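Local coordinates for putative signal recognition particle protein (Chaetomium thermophilum, PDB 5CK4) that probably binds GTP as the Arf-like GTPase subunit of the signal recognition particle receptor at the endoplasmic reticulum membrane, and is caught here with GDP, at residues T107-L112 with R307-I312; A171-L174 with D180-S183; D191-L196 with F287-E292; Q197-S202 with A208-P213. One frame throughout, in Å; residues are numbered along the deposited sequence. Where two conformers were deposited one is given.

Contact 1: residues T107-L112 with R307-I312; sequences TARKFL and RWWRWI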
# COMPACT_ATOMS: atom_id res chain seq x y z
N THR A 107 1.00 18.48 9.63
CA THR A 107 0.63 19.85 9.26
C THR A 107 1.40 20.31 8.03
O THR A 107 0.84 20.95 7.14
CB THR A 107 0.85 20.85 10.41
OG1 THR A 107 2.24 21.19 10.50
CG2 THR A 107 0.37 20.27 11.73
N ALA A 108 2.69 19.98 7.99
CA ALA A 108 3.56 20.45 6.91
C ALA A 108 3.33 19.73 5.59
O ALA A 108 3.56 20.29 4.52
CB ALA A 108 5.02 20.32 7.33
N ARG A 109 2.87 18.48 5.66
CA ARG A 109 2.67 17.68 4.45
C ARG A 109 1.22 17.68 3.99
O ARG A 109 0.92 17.33 2.84
CB ARG A 109 3.20 16.26 4.66
CG ARG A 109 4.70 16.24 4.99
CD ARG A 109 5.34 14.87 4.82
NE ARG A 109 6.80 14.96 4.95
CZ ARG A 109 7.47 14.74 6.08
NH1 ARG A 109 6.82 14.41 7.18
NH2 ARG A 109 8.79 14.85 6.10
N LYS A 110 0.33 18.09 4.89
CA LYS A 110 -1.10 18.25 4.60
C LYS A 110 -1.84 16.93 4.42
O LYS A 110 -2.89 16.88 3.78
CB LYS A 110 -1.33 19.19 3.41
CG LYS A 110 -0.61 20.53 3.53
CD LYS A 110 -0.74 21.34 2.25
CE LYS A 110 -0.18 20.58 1.06
NZ LYS A 110 -0.21 21.40 -0.18
N PHE A 111 -1.30 15.86 4.98
CA PHE A 111 -2.04 14.61 5.08
C PHE A 111 -1.72 13.86 6.36
O PHE A 111 -0.69 14.09 7.00
CB PHE A 111 -1.86 13.72 3.84
CG PHE A 111 -0.49 13.09 3.71
CD1 PHE A 111 -0.22 11.87 4.29
CD2 PHE A 111 0.50 13.72 2.96
CE1 PHE A 111 1.03 11.27 4.15
CE2 PHE A 111 1.75 13.13 2.82
CZ PHE A 111 2.02 11.91 3.42
N LEU A 112 -2.62 12.96 6.74
CA LEU A 112 -2.44 12.13 7.92
C LEU A 112 -1.96 10.76 7.49
O LEU A 112 -2.51 10.18 6.56
CB LEU A 112 -3.76 11.99 8.68
CG LEU A 112 -4.43 13.28 9.17
CD1 LEU A 112 -5.78 12.97 9.81
CD2 LEU A 112 -3.53 14.01 10.15
N ARG A 307 11.41 10.88 -1.17
CA ARG A 307 10.79 10.55 -2.45
C ARG A 307 9.41 9.93 -2.25
O ARG A 307 8.50 10.17 -3.05
CB ARG A 307 11.66 9.62 -3.29
CG ARG A 307 12.94 10.25 -3.81
CD ARG A 307 13.34 9.63 -5.14
NE ARG A 307 12.31 9.83 -6.16
CZ ARG A 307 11.81 8.86 -6.93
NH1 ARG A 307 12.25 7.61 -6.81
NH2 ARG A 307 10.87 9.14 -7.82
N TRP A 308 9.25 9.14 -1.19
CA TRP A 308 7.95 8.58 -0.85
C TRP A 308 6.96 9.70 -0.54
O TRP A 308 5.85 9.71 -1.05
CB TRP A 308 8.03 7.64 0.36
CG TRP A 308 8.72 6.33 0.16
CD1 TRP A 308 8.90 5.65 -1.01
CD2 TRP A 308 9.32 5.53 1.19
NE1 TRP A 308 9.58 4.48 -0.77
CE2 TRP A 308 9.85 4.38 0.57
CE3 TRP A 308 9.48 5.68 2.57
CZ2 TRP A 308 10.50 3.38 1.28
CZ3 TRP A 308 10.13 4.69 3.28
CH2 TRP A 308 10.63 3.55 2.64
N TRP A 309 7.37 10.65 0.30
CA TRP A 309 6.49 11.75 0.69
C TRP A 309 6.10 12.62 -0.51
O TRP A 309 4.99 13.15 -0.56
CB TRP A 309 7.13 12.66 1.76
CG TRP A 309 7.62 11.98 3.02
CD1 TRP A 309 8.79 12.24 3.67
CD2 TRP A 309 6.96 10.95 3.78
NE1 TRP A 309 8.91 11.45 4.79
CE2 TRP A 309 7.80 10.64 4.88
CE3 TRP A 309 5.76 10.26 3.65
CZ2 TRP A 309 7.47 9.67 5.82
CZ3 TRP A 309 5.43 9.30 4.58
CH2 TRP A 309 6.28 9.01 5.66
N ARG A 310 7.03 12.78 -1.44
CA ARG A 310 6.79 13.60 -2.63
C ARG A 310 5.75 12.95 -3.54
O ARG A 310 4.84 13.61 -4.04
CB ARG A 310 8.09 13.80 -3.40
CG ARG A 310 8.00 14.71 -4.60
CD ARG A 310 9.39 15.08 -5.10
NE ARG A 310 10.19 15.75 -4.07
CZ ARG A 310 11.16 15.17 -3.37
NH1 ARG A 310 11.48 13.90 -3.58
NH2 ARG A 310 11.83 15.86 -2.45
N TRP A 311 5.89 11.64 -3.73
CA TRP A 311 4.98 10.88 -4.59
C TRP A 311 3.54 10.99 -4.10
O TRP A 311 2.62 11.26 -4.87
CB TRP A 311 5.43 9.42 -4.65
CG TRP A 311 4.76 8.58 -5.70
CD1 TRP A 311 5.19 8.35 -6.97
CD2 TRP A 311 3.54 7.84 -5.55
NE1 TRP A 311 4.32 7.52 -7.63
CE2 TRP A 311 3.29 7.19 -6.78
CE3 TRP A 311 2.63 7.67 -4.51
CZ2 TRP A 311 2.18 6.38 -6.98
CZ3 TRP A 311 1.52 6.86 -4.71
CH2 TRP A 311 1.31 6.23 -5.94
N ILE A 312 3.35 10.80 -2.79
CA ILE A 312 2.04 10.90 -2.17
C ILE A 312 1.50 12.33 -2.21
O ILE A 312 0.34 12.56 -2.57
CB ILE A 312 2.07 10.43 -0.70
CG1 ILE A 312 2.42 8.93 -0.63
CG2 ILE A 312 0.75 10.71 -0.01
CD1 ILE A 312 1.32 8.01 -1.12
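Arg109 lays its guanidinium over the indole of Trp309 in a cation-pi contact: Arg109 CZ stands 3.9 Å from the centroid of the five-membered ring of Trp309, 20° off the ring normal. The guanidinium and ring planes are 32° apart, so the group lies tilted over the indole, with NE and NH2 both near Trp309 CD1. An extended chain from CG to NE carries the charge across from the last turn of helix 104-109, and a long, weak ion pair joins NH2 to Glu306.

The apolar part lies deeper. Ile312 CG2 sits over one face of the Phe111 ring as a CH-pi contact, 4.0 Å from its centroid, while CZ of Phe111 meets Trp309 CE3 at 4.1 Å, near the Phe111 plane. Phe111 has CG between its backbone N and carbonyl carbon (chi1 71°), which sets the ring where Ile312 CG2 can lie over its face. Phe39 of helix 32-40 meets both aromatic rings and adds to the cluster.

Trp309 thus serves two chemistries, its broad face taking a cation and its CE3 atom meeting the CZ of Phe111. The indole face offers pi electrons to the cation, so the partly exposed arginine can lie against an otherwise apolar cluster; the weak Glu306 pair probably adds little.

Contact 2: residues A171-L174 with D180-S183; sequences AAAL and DYLS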
# COMPACT_ATOMS: atom_id res chain seq x y z
N ALA A 171 12.52 -4.81 2.15
CA ALA A 171 13.19 -5.24 0.92
C ALA A 171 14.35 -6.20 1.19
O ALA A 171 14.79 -6.91 0.27
CB ALA A 171 13.67 -4.04 0.07
N ALA A 172 14.84 -6.23 2.42
CA ALA A 172 15.91 -7.15 2.78
C ALA A 172 15.37 -8.55 3.05
O ALA A 172 15.98 -9.55 2.65
CB ALA A 172 16.71 -6.64 3.97
N ALA A 173 14.22 -8.62 3.71
CA ALA A 173 13.60 -9.89 4.04
C ALA A 173 13.14 -10.57 2.77
O ALA A 173 13.10 -11.79 2.69
CB ALA A 173 12.43 -9.70 4.98
N LEU A 174 12.78 -9.76 1.79
CA LEU A 174 12.37 -10.23 0.47
C LEU A 174 13.47 -11.05 -0.20
O LEU A 174 13.19 -11.90 -1.05
CB LEU A 174 12.01 -9.02 -0.39
CG LEU A 174 10.96 -9.18 -1.49
CD1 LEU A 174 9.70 -9.77 -0.91
CD2 LEU A 174 10.67 -7.82 -2.11
N ASP A 180 9.57 -17.47 1.53
CA ASP A 180 8.43 -17.31 2.44
C ASP A 180 7.92 -15.87 2.54
O ASP A 180 6.72 -15.64 2.41
CB ASP A 180 8.80 -17.81 3.84
CG ASP A 180 8.70 -19.31 3.96
OD1 ASP A 180 8.39 -19.95 2.93
OD2 ASP A 180 8.94 -19.83 5.07
N TYR A 181 8.82 -14.93 2.78
CA TYR A 181 8.43 -13.53 2.91
C TYR A 181 7.82 -12.99 1.62
O TYR A 181 6.81 -12.30 1.67
CB TYR A 181 9.61 -12.65 3.32
CG TYR A 181 9.22 -11.23 3.66
CD1 TYR A 181 8.66 -10.93 4.90
CD2 TYR A 181 9.41 -10.20 2.75
CE1 TYR A 181 8.29 -9.61 5.21
CE2 TYR A 181 9.06 -8.90 3.06
CZ TYR A 181 8.51 -8.61 4.29
OH TYR A 181 8.15 -7.31 4.59
N LEU A 182 8.43 -13.30 0.48
CA LEU A 182 7.85 -12.90 -0.80
C LEU A 182 6.41 -13.38 -0.94
O LEU A 182 5.51 -12.60 -1.29
CB LEU A 182 8.70 -13.42 -1.98
CG LEU A 182 8.01 -13.29 -3.34
CD1 LEU A 182 7.79 -11.82 -3.71
CD2 LEU A 182 8.80 -13.99 -4.42
N SER A 183 6.18 -14.65 -0.65
CA SER A 183 4.86 -15.26 -0.82
C SER A 183 3.81 -14.65 0.10
O SER A 183 2.70 -14.33 -0.33
CB SER A 183 4.93 -16.77 -0.57
OG SER A 183 5.70 -17.41 -1.56
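Ala173 presses its methyl group into the middle of the Tyr181 ring. Ala173 CB lies 3.7 Å from the centroid of the Tyr181 ring and only 9° off the normal, a CH-pi contact in which a small bump meets a flat surface. Alanine suits the place because its single methyl lets the 3-10 turn at 173-174 come close to the ring; the backbone follows, with Ala173 O 3.6 Å from Tyr181 CB.

Leu174 supplies the second bump. Its CG is anti to the backbone N (chi1 -150°), which swings CD1 into the notch between neighbouring residues of helix 180-201: Leu174 CD1 is 3.7 Å from Tyr181 CD2 and 3.6 Å from Leu182 CA, with Leu182 CB and CD1 also close by. Leu174 and Leu182 also touch helix 229-249, at Val232 and Leu236 respectively.

The phenol OH of Tyr181 is hydrogen-bonded to the backbone N of Asp170, at the end of strand 159-170. With an alanine here the Ala173 methyl would probably lose the ring it lies on, and the Asp170 amide its phenol partner. Tyr181 also touches Pro27, and its side chain lies about 8 Å from the bound GDP. One residue therefore combines an apolar face, which seats the turn, with a polar end that ties the first turn of helix 180-201 to the strand before it.

Contact 3: residues D191-L196 with F287-E292; sequences DVLLSL and FDMEVE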
# COMPACT_ATOMS: atom_id res chain seq x y z
N ASP A 191 -4.51 -8.98 -1.94
CA ASP A 191 -5.80 -8.63 -1.36
C ASP A 191 -6.05 -7.13 -1.35
O ASP A 191 -7.18 -6.68 -1.54
CB ASP A 191 -5.94 -9.17 0.08
CG ASP A 191 -6.08 -10.67 0.13
OD1 ASP A 191 -6.49 -11.27 -0.88
OD2 ASP A 191 -5.76 -11.26 1.19
N VAL A 192 -5.00 -6.36 -1.09
CA VAL A 192 -5.11 -4.90 -1.09
C VAL A 192 -5.53 -4.39 -2.47
O VAL A 192 -6.52 -3.66 -2.61
CB VAL A 192 -3.79 -4.23 -0.64
CG1 VAL A 192 -3.73 -2.78 -1.06
CG2 VAL A 192 -3.63 -4.34 0.90
N LEU A 193 -4.77 -4.77 -3.50
CA LEU A 193 -5.09 -4.38 -4.87
C LEU A 193 -6.43 -4.93 -5.36
O LEU A 193 -7.18 -4.23 -6.06
CB LEU A 193 -3.94 -4.78 -5.80
CG LEU A 193 -2.59 -4.13 -5.47
CD1 LEU A 193 -1.53 -4.52 -6.49
CD2 LEU A 193 -2.73 -2.62 -5.42
N LEU A 194 -6.75 -6.18 -5.03
CA LEU A 194 -8.03 -6.76 -5.48
C LEU A 194 -9.20 -6.02 -4.83
O LEU A 194 -10.24 -5.83 -5.44
CB LEU A 194 -8.11 -8.25 -5.16
CG LEU A 194 -9.34 -8.96 -5.75
CD1 LEU A 194 -9.29 -8.91 -7.30
CD2 LEU A 194 -9.46 -10.41 -5.25
N SER A 195 -9.00 -5.59 -3.59
CA SER A 195 -10.05 -4.84 -2.89
C SER A 195 -10.31 -3.51 -3.61
O SER A 195 -11.46 -3.13 -3.83
CB SER A 195 -9.67 -4.59 -1.43
OG SER A 195 -9.69 -5.81 -0.70
N LEU A 196 -9.25 -2.81 -4.00
CA LEU A 196 -9.40 -1.53 -4.70
C LEU A 196 -9.99 -1.75 -6.08
O LEU A 196 -10.72 -0.91 -6.60
CB LEU A 196 -8.04 -0.83 -4.82
CG LEU A 196 -7.52 -0.28 -3.49
CD1 LEU A 196 -6.08 0.19 -3.60
CD2 LEU A 196 -8.44 0.84 -2.96
N PHE A 287 -8.21 0.17 -14.29
CA PHE A 287 -9.16 0.51 -13.24
C PHE A 287 -8.78 1.82 -12.57
O PHE A 287 -9.09 2.04 -11.40
CB PHE A 287 -9.21 -0.62 -12.20
CG PHE A 287 -9.15 -1.98 -12.82
CD1 PHE A 287 -10.12 -2.39 -13.71
CD2 PHE A 287 -8.10 -2.84 -12.54
CE1 PHE A 287 -10.06 -3.64 -14.31
CE2 PHE A 287 -8.04 -4.10 -13.12
CZ PHE A 287 -9.02 -4.50 -14.01
N ASP A 288 -8.10 2.68 -13.33
CA ASP A 288 -7.62 3.97 -12.84
C ASP A 288 -6.86 3.85 -11.52
O ASP A 288 -6.91 4.74 -10.67
CB ASP A 288 -8.78 4.97 -12.73
CG ASP A 288 -9.40 5.29 -14.07
OD1 ASP A 288 -8.65 5.34 -15.08
OD2 ASP A 288 -10.63 5.48 -14.14
N MET A 289 -6.14 2.75 -11.37
CA MET A 289 -5.35 2.52 -10.16
C MET A 289 -3.86 2.68 -10.47
O MET A 289 -3.26 1.83 -11.12
CB MET A 289 -5.60 1.10 -9.61
CG MET A 289 -6.97 0.88 -8.95
SD MET A 289 -7.22 -0.85 -8.48
CE MET A 289 -5.63 -1.15 -7.68
N GLU A 290 -3.27 3.79 -10.02
CA GLU A 290 -1.84 3.98 -10.22
C GLU A 290 -1.07 3.23 -9.13
O GLU A 290 -1.30 3.47 -7.96
CB GLU A 290 -1.49 5.46 -10.22
CG GLU A 290 -0.06 5.74 -10.65
CD GLU A 290 0.27 7.22 -10.62
OE1 GLU A 290 -0.62 8.03 -10.29
OE2 GLU A 290 1.43 7.57 -10.94
N VAL A 291 -0.17 2.33 -9.53
CA VAL A 291 0.57 1.51 -8.58
C VAL A 291 2.04 1.61 -8.93
O VAL A 291 2.42 1.30 -10.07
CB VAL A 291 0.11 0.03 -8.60
CG1 VAL A 291 0.87 -0.77 -7.53
CG2 VAL A 291 -1.40 -0.07 -8.33
N GLU A 292 2.87 2.10 -8.00
CA GLU A 292 4.30 2.30 -8.29
C GLU A 292 5.19 1.73 -7.18
O GLU A 292 4.87 1.85 -5.99
CB GLU A 292 4.62 3.80 -8.50
CG GLU A 292 6.06 4.09 -8.94
CD GLU A 292 6.31 5.54 -9.35
OE1 GLU A 292 5.34 6.22 -9.77
OE2 GLU A 292 7.47 5.99 -9.25
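The chain of 287-292 runs past the helical segment 191-196 at a side chain's remove, the closest CA atoms being those of Leu196 and Met289, 7.9 Å apart. Met289 fills most of that interval. Its CG is anti to the carbonyl carbon (chi1 -73°) and the chain continues straight to SD, then bends at chi3 (47°), so that the terminal methyl turns along the helix surface. Met289 SD lies 3.8 Å from Leu196 CB, and Met289 CE, also near that CB, comes to 3.8 Å from Leu193 O. An unbranched, flexible thioether suits this place, as it can follow the helix from one leucine to the next.

Leu193 reaches across with CD2, which meets Met289 CE at 4.0 Å and Val291 CG2 at 4.1 Å. These residues belong to the alpha/beta core of the P-loop GTPase fold: helix 180-201 packs on the sheet, where strand 291-295 runs parallel to strand 214-219, and Val214 touches both leucines. Were Met289 a serine, Leu196 CB would probably lose its thioether neighbour and Leu193 CD2 keep only Val291 across this contact.

Alternation along the extended chain gives Met289 and Val291 to the helix, whereas Glu290 faces elsewhere, in a salt bridge with Arg315. Within the helix, Ser195 OG and Ser195 N both bond to Asp191 O, from opposite faces of its carbonyl plane, the hydroxyl at 2.8 Å.

Contact 4: residues Q197-S202 with A208-P213; sequences QKRFHS and APSSIP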
# COMPACT_ATOMS: atom_id res chain seq x y z
N GLN A 197 -9.67 -2.90 -6.67
CA GLN A 197 -10.21 -3.26 -7.98
C GLN A 197 -11.72 -3.50 -7.88
O GLN A 197 -12.47 -3.07 -8.76
CB GLN A 197 -9.51 -4.49 -8.54
CG GLN A 197 -10.04 -4.95 -9.91
CD GLN A 197 -9.23 -6.11 -10.47
OE1 GLN A 197 -8.00 -6.11 -10.41
NE2 GLN A 197 -9.92 -7.12 -10.99
N LYS A 198 -12.15 -4.18 -6.83
CA LYS A 198 -13.58 -4.45 -6.64
C LYS A 198 -14.32 -3.15 -6.37
O LYS A 198 -15.47 -2.97 -6.81
CB LYS A 198 -13.82 -5.42 -5.48
CG LYS A 198 -13.37 -6.84 -5.75
CD LYS A 198 -13.58 -7.69 -4.51
CE LYS A 198 -13.24 -9.13 -4.80
NZ LYS A 198 -13.76 -10.05 -3.75
N ARG A 199 -13.66 -2.26 -5.64
CA ARG A 199 -14.21 -0.93 -5.38
C ARG A 199 -14.48 -0.18 -6.70
O ARG A 199 -15.55 0.39 -6.88
CB ARG A 199 -13.25 -0.12 -4.51
CG ARG A 199 -13.68 1.32 -4.26
CD ARG A 199 -12.64 2.05 -3.41
NE ARG A 199 -12.96 3.46 -3.23
CZ ARG A 199 -12.37 4.44 -3.91
NH1 ARG A 199 -11.44 4.15 -4.80
NH2 ARG A 199 -12.69 5.70 -3.69
N PHE A 200 -13.51 -0.20 -7.61
CA PHE A 200 -13.66 0.46 -8.91
C PHE A 200 -14.86 -0.11 -9.66
O PHE A 200 -15.58 0.60 -10.36
CB PHE A 200 -12.40 0.29 -9.76
CG PHE A 200 -12.55 0.76 -11.18
CD1 PHE A 200 -12.35 2.10 -11.51
CD2 PHE A 200 -12.88 -0.13 -12.20
CE1 PHE A 200 -12.49 2.54 -12.82
CE2 PHE A 200 -13.01 0.31 -13.50
CZ PHE A 200 -12.81 1.64 -13.82
N HIS A 201 -15.07 -1.41 -9.51
CA HIS A 201 -16.12 -2.10 -10.25
C HIS A 201 -17.52 -2.00 -9.64
O HIS A 201 -18.51 -2.35 -10.28
CB HIS A 201 -15.73 -3.55 -10.45
CG HIS A 201 -14.76 -3.75 -11.58
ND1 HIS A 201 -13.57 -4.41 -11.42
CD2 HIS A 201 -14.81 -3.35 -12.87
CE1 HIS A 201 -12.92 -4.42 -12.58
NE2 HIS A 201 -13.66 -3.79 -13.47
N SER A 202 -17.60 -1.51 -8.42
CA SER A 202 -18.88 -1.40 -7.73
C SER A 202 -19.62 -0.14 -8.18
O SER A 202 -19.20 0.97 -7.86
CB SER A 202 -18.67 -1.38 -6.21
OG SER A 202 -19.90 -1.10 -5.55
N ALA A 208 -17.68 6.58 -11.46
CA ALA A 208 -16.46 5.98 -10.96
C ALA A 208 -16.09 6.61 -9.62
O ALA A 208 -16.27 7.81 -9.42
CB ALA A 208 -15.32 6.15 -11.96
N PRO A 209 -15.57 5.80 -8.69
CA PRO A 209 -15.13 6.33 -7.40
C PRO A 209 -13.87 7.17 -7.55
O PRO A 209 -13.21 7.12 -8.59
CB PRO A 209 -14.82 5.06 -6.60
CG PRO A 209 -14.42 4.06 -7.64
CD PRO A 209 -15.34 4.35 -8.80
N SER A 210 -13.54 7.94 -6.52
CA SER A 210 -12.34 8.75 -6.51
C SER A 210 -11.13 7.82 -6.55
O SER A 210 -11.20 6.69 -6.08
CB SER A 210 -12.31 9.61 -5.26
OG SER A 210 -12.23 8.79 -4.10
N SER A 211 -10.02 8.29 -7.10
CA SER A 211 -8.83 7.46 -7.22
C SER A 211 -8.12 7.31 -5.89
O SER A 211 -8.07 8.24 -5.09
CB SER A 211 -7.87 8.03 -8.27
OG SER A 211 -8.37 7.82 -9.57
N ILE A 212 -7.59 6.12 -5.65
CA ILE A 212 -6.73 5.88 -4.51
C ILE A 212 -5.46 5.20 -5.02
O ILE A 212 -5.42 3.99 -5.17
CB ILE A 212 -7.43 5.00 -3.44
CG1 ILE A 212 -8.73 5.67 -2.97
CG2 ILE A 212 -6.52 4.78 -2.23
CD1 ILE A 212 -9.54 4.81 -2.03
N PRO A 213 -4.43 6.01 -5.32
CA PRO A 213 -3.16 5.42 -5.77
C PRO A 213 -2.44 4.61 -4.69
O PRO A 213 -2.70 4.80 -3.51
CB PRO A 213 -2.32 6.64 -6.13
CG PRO A 213 -2.94 7.79 -5.38
CD PRO A 213 -4.41 7.48 -5.34
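Arg199 slides its guanidinium between Pro209 and Ile212, which lie over opposite faces of the flat group. Ile212 CD1 is 3.4 Å from Arg199 CZ on one side; on the other, Pro209 CB approaches Arg199 NH2 to 3.7 Å. The isoleucine crosses the arginine at about a right angle and sets its CD1 over the centre of the face, whereas the proline ring runs alongside in the opposite sense. Both residue types suit a planar cation, offering hydrocarbon to its faces and leaving its rim to polar atoms.

At that rim, Arg199 NH1 and NH2 converge on one acceptor, Ser210 O, at 2.9 and 3.0 Å respectively. The oxygen lies close to the guanidinium plane. The C=O...N angle is 176° for Arg199 NH1 and 130° for Arg199 NH2, the latter tilted from the carbonyl plane. A weak bond from Arg199 NH2 to Ser210 OG is added at 3.2 Å. Arg199 CG is anti to the backbone N (chi1 176°) and the chain is extended to NE, which gives the reach from helix to loop. With both faces packed and the end gripped twice, the group has little freedom to rotate.

Pro209 CG also rests on Phe200 CA, 3.9 Å away. Arg199 NE donates to Asn132 O, just after helix 123-131, while Ile212 packs on Leu162 and Val165 of strand 159-170; the end of helix 180-201 is thereby joined to the loop entering strand 214-219.

Helix 180-201 unites three of the contacts: contact 2 uses its first turn, contact 3 its middle and contact 4 its last turns. Contact 3 is buried and purely apolar in its side-chain packing, as befits helix-on-sheet packing about 9 Å from the chain centre. Contacts 2 and 4, partly buried and on opposite sides of that centre, each tie a flanking loop to the helix, one by methyl-on-ring packing, the other by a sandwiched, hydrogen-bonded arginine. Contact 1, also buried, joins helix 306-313 to the end of helix 104-109 and the residues after it, with a cation at its rim. It reaches contact 3 through Trp311 and Glu292, and contact 4 through Trp311 and Pro213; Phe287 packs contact 3 onto contact 4.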